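Local coordinates for protein dihydroxyacetone kinase (Citrobacter freundii, PDB 1UN8) that phosphorylates dihydroxyacetone with ATP to give dihydroxyacetone phosphate, working as a homodimer that needs magnesium or calcium, at residues A[59-64]-A[217-222]; A[345-350]-A[420-425]. All coordinates share one frame; numbering follows the deposited sequence.

Contact 1: A[59-64]-A[217-222]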
ATOM      1  N   SER A  59      12.166  10.760  -7.450  1.00 39.49           N
ATOM      2  CA  SER A  59      11.564   9.464  -7.152  1.00 40.42           C
ATOM      3  C   SER A  59      10.920   9.443  -5.760  1.00 39.41           C
ATOM      4  O   SER A  59      11.070  10.379  -4.974  1.00 40.09           O
ATOM      5  CB  SER A  59      12.616   8.359  -7.260  1.00 42.60           C
ATOM      6  OG  SER A  59      13.183   8.340  -8.558  1.00 44.54           O
ATOM      7  N   GLY A  60      10.213   8.364  -5.458  1.00 38.08           N
ATOM      8  CA  GLY A  60       9.551   8.260  -4.177  1.00 36.98           C
ATOM      9  C   GLY A  60       8.047   8.361  -4.359  1.00 37.57           C
ATOM     10  O   GLY A  60       7.305   8.436  -3.376  1.00 37.71           O
ATOM     11  N   HIS A  61       7.581   8.205  -5.627  1.00 11.06           N
ATOM     12  CA  HIS A  61       6.147   8.331  -5.897  1.00 14.95           C
ATOM     13  C   HIS A  61       5.707   7.126  -6.674  1.00 17.16           C
ATOM     14  O   HIS A  61       4.631   7.152  -7.274  1.00 19.45           O
ATOM     15  CB  HIS A  61       5.764   9.591  -6.706  1.00 15.91           C
ATOM     16  CG  HIS A  61       6.400  10.850  -6.220  1.00 17.49           C
ATOM     17  ND1 HIS A  61       6.222  11.320  -4.935  1.00 19.83           N
ATOM     18  CD2 HIS A  61       7.209  11.740  -6.842  1.00 18.22           C
ATOM     19  CE1 HIS A  61       6.894  12.450  -4.783  1.00 20.99           C
ATOM     20  NE2 HIS A  61       7.504  12.726  -5.923  1.00 24.53           N
ATOM     21  N   GLU A  62       6.542   6.082  -6.666  1.00 16.14           N
ATOM     22  CA  GLU A  62       6.244   4.829  -7.339  1.00 15.74           C
ATOM     23  C   GLU A  62       4.851   4.367  -6.923  1.00 17.33           C
ATOM     24  O   GLU A  62       4.464   4.558  -5.748  1.00 15.28           O
ATOM     25  CB  GLU A  62       7.260   3.780  -6.910  1.00 14.97           C
ATOM     26  CG  GLU A  62       8.688   4.099  -7.310  1.00 18.29           C
ATOM     27  CD  GLU A  62       9.305   5.214  -6.487  1.00 20.29           C
ATOM     28  OE1 GLU A  62       8.773   5.517  -5.414  1.00 24.78           O
ATOM     29  OE2 GLU A  62      10.333   5.793  -6.916  1.00 25.29           O
ATOM     30  N   PRO A  63       4.086   3.760  -7.836  1.00 17.33           N
ATOM     31  CA  PRO A  63       4.481   3.461  -9.224  1.00 19.54           C
ATOM     32  C   PRO A  63       4.683   4.594 -10.243  1.00 21.27           C
ATOM     33  O   PRO A  63       5.052   4.280 -11.394  1.00 22.64           O
ATOM     34  CB  PRO A  63       3.349   2.549  -9.722  1.00 20.21           C
ATOM     35  CG  PRO A  63       2.167   2.989  -8.910  1.00 19.61           C
ATOM     36  CD  PRO A  63       2.719   3.298  -7.544  1.00 17.30           C
ATOM     37  N   ALA A  64       4.462   5.852  -9.882  1.00 20.37           N
ATOM     38  CA  ALA A  64       4.719   6.934 -10.838  1.00 19.44           C
ATOM     39  C   ALA A  64       6.222   7.084 -10.919  1.00 19.22           C
ATOM     40  O   ALA A  64       6.878   7.010  -9.893  1.00 21.24           O
ATOM     41  CB  ALA A  64       4.102   8.229 -10.347  1.00 19.43           C
ATOM     42  N   MET A 217      -0.892  18.239   2.723  1.00 37.41           N
ATOM     43  CA  MET A 217       0.526  17.903   2.851  1.00 37.57           C
ATOM     44  C   MET A 217       1.027  17.502   1.450  1.00 37.81           C
ATOM     45  O   MET A 217       0.380  16.714   0.742  1.00 37.29           O
ATOM     46  CB  MET A 217       0.726  16.748   3.829  1.00 36.83           C
ATOM     47  CG  MET A 217       2.188  16.432   4.086  1.00 40.78           C
ATOM     48  SD  MET A 217       2.480  15.049   5.246  1.00 43.65           S
ATOM     49  CE  MET A 217       2.046  15.865   6.829  1.00 43.81           C
ATOM     50  N   GLY A 218       2.167  18.054   1.057  1.00 36.93           N
ATOM     51  CA  GLY A 218       2.729  17.765  -0.250  1.00 38.12           C
ATOM     52  C   GLY A 218       3.282  16.366  -0.428  1.00 38.71           C
ATOM     53  O   GLY A 218       3.576  15.687   0.558  1.00 40.16           O
ATOM     54  N   ILE A 219       3.431  15.938  -1.686  1.00 38.36           N
ATOM     55  CA  ILE A 219       3.947  14.608  -1.981  1.00 38.22           C
ATOM     56  C   ILE A 219       5.437  14.482  -1.694  1.00 38.41           C
ATOM     57  O   ILE A 219       6.029  13.422  -1.892  1.00 38.85           O
ATOM     58  CB  ILE A 219       3.671  14.205  -3.437  1.00 37.65           C
ATOM     59  CG1 ILE A 219       4.431  15.120  -4.405  1.00 37.93           C
ATOM     60  CG2 ILE A 219       2.177  14.240  -3.685  1.00 36.25           C
ATOM     61  CD1 ILE A 219       4.399  14.648  -5.845  1.00 34.83           C
ATOM     62  N   HIS A 220       6.045  15.574  -1.244  1.00 37.99           N
ATOM     63  CA  HIS A 220       7.452  15.549  -0.875  1.00 39.45           C
ATOM     64  C   HIS A 220       7.491  15.869   0.613  1.00 39.03           C
ATOM     65  O   HIS A 220       8.544  16.092   1.188  1.00 39.42           O
ATOM     66  CB  HIS A 220       8.264  16.575  -1.677  1.00 39.62           C
ATOM     67  CG  HIS A 220       8.262  16.320  -3.154  1.00 41.37           C
ATOM     68  ND1 HIS A 220       7.533  17.082  -4.042  1.00 39.81           N
ATOM     69  CD2 HIS A 220       8.848  15.343  -3.890  1.00 39.83           C
ATOM     70  CE1 HIS A 220       7.667  16.583  -5.258  1.00 40.14           C
ATOM     71  NE2 HIS A 220       8.460  15.528  -5.193  1.00 38.56           N
ATOM     72  N   GLY A 221       6.311  15.882   1.225  1.00 40.05           N
ATOM     73  CA  GLY A 221       6.208  16.179   2.640  1.00 38.85           C
ATOM     74  C   GLY A 221       6.063  17.657   2.928  1.00 39.45           C
ATOM     75  O   GLY A 221       6.060  18.060   4.079  1.00 40.09           O
ATOM     76  N   GLU A 222       5.932  18.470   1.889  1.00 39.49           N
ATOM     77  CA  GLU A 222       5.786  19.910   2.065  1.00 40.81           C
ATOM     78  C   GLU A 222       4.603  20.268   2.978  1.00 40.59           C
ATOM     79  O   GLU A 222       3.618  19.542   3.048  1.00 40.54           O
ATOM     80  CB  GLU A 222       5.570  20.604   0.707  1.00 43.22           C
ATOM     81  CG  GLU A 222       6.637  20.369  -0.364  1.00 42.48           C
ATOM     82  CD  GLU A 222       6.297  19.212  -1.291  1.00 44.29           C
ATOM     83  OE1 GLU A 222       6.723  19.260  -2.472  1.00 42.82           O
ATOM     84  OE2 GLU A 222       5.618  18.255  -0.837  1.00 43.68           O
TER
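H61 and I219 bring their segments closest, with CA atoms 7.7 Å apart, where two irregular loops face each other. Segment 59-64 runs off the end of strand 52-59 and has a cis peptide bond before P63. Segment 217-222, between strands 213-215 and 226-228, makes a type I beta turn from G218 to G221. At the corners of this turn stand I219 and H220, which meet H61.

The H61 side chain runs roughly perpendicular to those of I219 and H220. Over one face of its ring lies I219 CD1, 3.7 Å from the centroid in a CH-pi contact. I219 CG1 sits between the backbone N and the carbonyl carbon (chi1 65°), and chi2 near 170° carries CD1 out over the ring. The I219 carbonyl O lies in the plane of the same ring, 3.2 Å from H61 CE1. The H220 ring meets that of H61 obliquely, with planes at 73° and the two NE2 atoms 3.0 Å apart. H61 ND1 donates a hydrogen bond to T296 O, which fixes the rotation of the ring.

E222 grips H220 twice. Its OE1 accepts a hydrogen bond from H220 ND1 (2.8 Å), near the imidazole plane, and its OE2 one from H220 N (2.7 Å). Y111 and F83 also meet the H220 ring edge-to-face.

H220 is the active-site histidine that forms the hemiaminal with substrate, and S59, G60 and H61 belong to the substrate-binding site. With ND1 held by E222, NE2, the nitrogen of a tele-hemiaminal, is left facing H61 in the substrate site; the ND1 bond probably helps set this orientation.

Contact 2: A[345-350]-A[420-425]; sequences SARVEF and IGERLT
E422 reaches from helix 413-427 of the eight-helix barrel to V348, in the irregular linker that leads into helix 356-371. The two side chains that carry the contact take contrasting shapes. E422 is stretched out, with CG anti to the backbone N (chi1 -174°) and the chain still extended beyond CG, so its carboxylate stands well off the helix and reaches the linker backbone. V348 instead sets CG1 between its own backbone N and carbonyl carbon (chi1 49°). This torsion brings the methyl up against the same carboxylate, with CG1 3.2 Å from E422 CD.

The one clear hydrogen bond across the contact joins a helix side chain to the linker main chain: V348 N donates to E422 OE2 at 2.6 Å, nearly straight at 165°. The donor comes in on the syn side of the carboxylate, tilted out of its plane. R347 approaches E422 OE2 with its backbone CA, at 3.1 Å, and CB lies farther off; its guanidinium group stays apart from the carboxylate, NE lying 6.5 Å from E422 OE2.

V348 also packs on L419 one residue before the helix segment, and F350 touches T415 and L419, extending the linker's hold along helix 413-427. R127 of the second subunit packs against V348. On the barrel side, I420 touches the bound phospholipid. At the linker, V348 CG1 makes a tight approach to E422 OE2, 3.0 Å, beside the hydrogen-bonded N.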
ATOM      1  N   SER A 345     -33.608 -23.239  11.072  1.00 98.26           N
ATOM      2  CA  SER A 345     -33.351 -22.904  12.470  1.00 98.05           C
ATOM      3  C   SER A 345     -32.278 -23.806  13.065  1.00 97.79           C
ATOM      4  O   SER A 345     -32.446 -25.025  13.141  1.00 97.79           O
ATOM      5  CB  SER A 345     -34.633 -23.039  13.298  1.00 97.91           C
ATOM      6  OG  SER A 345     -34.367 -22.821  14.674  1.00 97.45           O
ATOM      7  N   ALA A 346     -31.173 -23.203  13.484  1.00 97.15           N
ATOM      8  CA  ALA A 346     -30.087 -23.968  14.079  1.00 96.17           C
ATOM      9  C   ALA A 346     -30.600 -24.620  15.360  1.00 95.71           C
ATOM     10  O   ALA A 346     -30.274 -25.771  15.656  1.00 96.34           O
ATOM     11  CB  ALA A 346     -28.909 -23.048  14.382  1.00 95.95           C
ATOM     12  N   ARG A 347     -31.414 -23.875  16.104  1.00 94.29           N
ATOM     13  CA  ARG A 347     -31.989 -24.341  17.362  1.00 92.98           C
ATOM     14  C   ARG A 347     -32.399 -25.811  17.329  1.00 91.03           C
ATOM     15  O   ARG A 347     -33.174 -26.235  16.482  1.00 90.56           O
ATOM     16  CB  ARG A 347     -33.193 -23.468  17.723  1.00 94.72           C
ATOM     17  CG  ARG A 347     -34.104 -24.035  18.794  1.00 97.17           C
ATOM     18  CD  ARG A 347     -35.378 -23.208  18.851  1.00100.25           C
ATOM     19  NE  ARG A 347     -36.547 -24.019  19.170  1.00103.41           N
ATOM     20  CZ  ARG A 347     -37.805 -23.601  19.026  1.00104.57           C
ATOM     21  NH1 ARG A 347     -38.050 -22.374  18.564  1.00104.21           N
ATOM     22  NH2 ARG A 347     -38.818 -24.400  19.338  1.00105.36           N
ATOM     23  N   VAL A 348     -31.864 -26.584  18.267  1.00 89.67           N
ATOM     24  CA  VAL A 348     -32.170 -28.005  18.359  1.00 87.62           C
ATOM     25  C   VAL A 348     -33.538 -28.233  18.996  1.00 86.29           C
ATOM     26  O   VAL A 348     -33.885 -27.621  20.012  1.00 84.89           O
ATOM     27  CB  VAL A 348     -31.081 -28.765  19.178  1.00 87.71           C
ATOM     28  CG1 VAL A 348     -30.797 -28.037  20.479  1.00 87.77           C
ATOM     29  CG2 VAL A 348     -31.538 -30.187  19.469  1.00 86.64           C
ATOM     30  N   GLU A 349     -34.312 -29.115  18.376  1.00 85.02           N
ATOM     31  CA  GLU A 349     -35.645 -29.448  18.853  1.00 84.86           C
ATOM     32  C   GLU A 349     -35.612 -30.659  19.768  1.00 83.52           C
ATOM     33  O   GLU A 349     -34.779 -31.552  19.605  1.00 83.65           O
ATOM     34  CB  GLU A 349     -36.569 -29.730  17.677  1.00 86.27           C
ATOM     35  CG  GLU A 349     -37.117 -28.496  17.004  1.00 89.44           C
ATOM     36  CD  GLU A 349     -37.452 -28.754  15.547  1.00 92.55           C
ATOM     37  OE1 GLU A 349     -38.028 -29.826  15.247  1.00 93.76           O
ATOM     38  OE2 GLU A 349     -37.145 -27.880  14.706  1.00 93.92           O
ATOM     39  N   PHE A 350     -36.539 -30.695  20.721  1.00 81.25           N
ATOM     40  CA  PHE A 350     -36.595 -31.789  21.674  1.00 79.03           C
ATOM     41  C   PHE A 350     -37.879 -31.739  22.481  1.00 79.16           C
ATOM     42  O   PHE A 350     -38.592 -30.735  22.487  1.00 79.14           O
ATOM     43  CB  PHE A 350     -35.410 -31.689  22.634  1.00 76.58           C
ATOM     44  CG  PHE A 350     -35.468 -30.488  23.535  1.00 73.76           C
ATOM     45  CD1 PHE A 350     -35.987 -30.588  24.822  1.00 72.87           C
ATOM     46  CD2 PHE A 350     -35.022 -29.247  23.088  1.00 73.35           C
ATOM     47  CE1 PHE A 350     -36.062 -29.471  25.655  1.00 72.88           C
ATOM     48  CE2 PHE A 350     -35.092 -28.120  23.910  1.00 73.11           C
ATOM     49  CZ  PHE A 350     -35.612 -28.232  25.198  1.00 72.80           C
ATOM     50  N   ILE A 420     -27.262 -30.012  25.173  1.00 51.86           N
ATOM     51  CA  ILE A 420     -26.210 -29.498  26.045  1.00 52.19           C
ATOM     52  C   ILE A 420     -25.211 -28.757  25.161  1.00 52.92           C
ATOM     53  O   ILE A 420     -24.799 -27.635  25.472  1.00 53.17           O
ATOM     54  CB  ILE A 420     -25.483 -30.651  26.792  1.00 51.45           C
ATOM     55  CG1 ILE A 420     -26.446 -31.319  27.775  1.00 50.47           C
ATOM     56  CG2 ILE A 420     -24.257 -30.127  27.536  1.00 50.09           C
ATOM     57  CD1 ILE A 420     -25.909 -32.595  28.378  1.00 49.69           C
ATOM     58  N   GLY A 421     -24.837 -29.395  24.053  1.00 52.09           N
ATOM     59  CA  GLY A 421     -23.888 -28.796  23.137  1.00 54.04           C
ATOM     60  C   GLY A 421     -24.327 -27.416  22.696  1.00 55.10           C
ATOM     61  O   GLY A 421     -23.511 -26.510  22.510  1.00 55.47           O
ATOM     62  N   GLU A 422     -25.632 -27.252  22.542  1.00 55.72           N
ATOM     63  CA  GLU A 422     -26.177 -25.980  22.118  1.00 56.42           C
ATOM     64  C   GLU A 422     -26.190 -24.954  23.240  1.00 55.25           C
ATOM     65  O   GLU A 422     -25.914 -23.783  23.020  1.00 55.38           O
ATOM     66  CB  GLU A 422     -27.601 -26.175  21.606  1.00 58.75           C
ATOM     67  CG  GLU A 422     -28.220 -24.927  20.993  1.00 62.15           C
ATOM     68  CD  GLU A 422     -29.730 -25.044  20.835  1.00 64.68           C
ATOM     69  OE1 GLU A 422     -30.454 -24.952  21.856  1.00 64.61           O
ATOM     70  OE2 GLU A 422     -30.189 -25.236  19.686  1.00 66.02           O
ATOM     71  N   ARG A 423     -26.489 -25.401  24.450  1.00 55.23           N
ATOM     72  CA  ARG A 423     -26.582 -24.493  25.583  1.00 56.32           C
ATOM     73  C   ARG A 423     -25.295 -24.054  26.295  1.00 55.45           C
ATOM     74  O   ARG A 423     -25.242 -22.959  26.846  1.00 56.36           O
ATOM     75  CB  ARG A 423     -27.548 -25.090  26.611  1.00 58.51           C
ATOM     76  CG  ARG A 423     -28.969 -25.308  26.103  1.00 61.61           C
ATOM     77  CD  ARG A 423     -29.946 -24.337  26.756  1.00 65.39           C
ATOM     78  NE  ARG A 423     -29.820 -22.986  26.215  1.00 68.87           N
ATOM     79  CZ  ARG A 423     -29.969 -21.874  26.931  1.00 70.69           C
ATOM     80  NH1 ARG A 423     -30.247 -21.947  28.229  1.00 71.53           N
ATOM     81  NH2 ARG A 423     -29.843 -20.688  26.348  1.00 71.06           N
ATOM     82  N   LEU A 424     -24.259 -24.884  26.287  1.00 54.98           N
ATOM     83  CA  LEU A 424     -23.031 -24.534  26.994  1.00 53.76           C
ATOM     84  C   LEU A 424     -22.371 -23.211  26.605  1.00 54.12           C
ATOM     85  O   LEU A 424     -22.134 -22.375  27.474  1.00 54.26           O
ATOM     86  CB  LEU A 424     -22.022 -25.685  26.897  1.00 52.33           C
ATOM     87  CG  LEU A 424     -22.440 -26.979  27.617  1.00 51.04           C
ATOM     88  CD1 LEU A 424     -21.289 -27.979  27.615  1.00 48.62           C
ATOM     89  CD2 LEU A 424     -22.859 -26.662  29.048  1.00 48.89           C
ATOM     90  N   THR A 425     -22.077 -23.005  25.324  1.00 54.69           N
ATOM     91  CA  THR A 425     -21.433 -21.759  24.889  1.00 56.09           C
ATOM     92  C   THR A 425     -22.228 -20.514  25.257  1.00 57.58           C
ATOM     93  O   THR A 425     -21.663 -19.426  25.415  1.00 59.61           O
ATOM     94  CB  THR A 425     -21.215 -21.712  23.373  1.00 54.23           C
ATOM     95  OG1 THR A 425     -22.414 -22.124  22.711  1.00 53.32           O
ATOM     96  CG2 THR A 425     -20.065 -22.602  22.968  1.00 55.69           C
TER

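In the fold
Contact 1 is a buried meeting of two loops in the DhaK part of the chain, whereas contact 2 is a partly buried attachment of linker to helix at the phospholipid-holding barrel. Their centres are about 57 Å apart, on opposite sides of the chain's centre, and along the chain the first closes before the second opens. They share no secondary-structure element. Aromatic and aliphatic packing joins the segments in contact 1, around a catalytic histidine; in contact 2 a single carboxylate holds a backbone N-H, away from the annotated sites. Both have residues packed against the second subunit: E62 and P63 in contact 1, A346, V348 and T425 in contact 2.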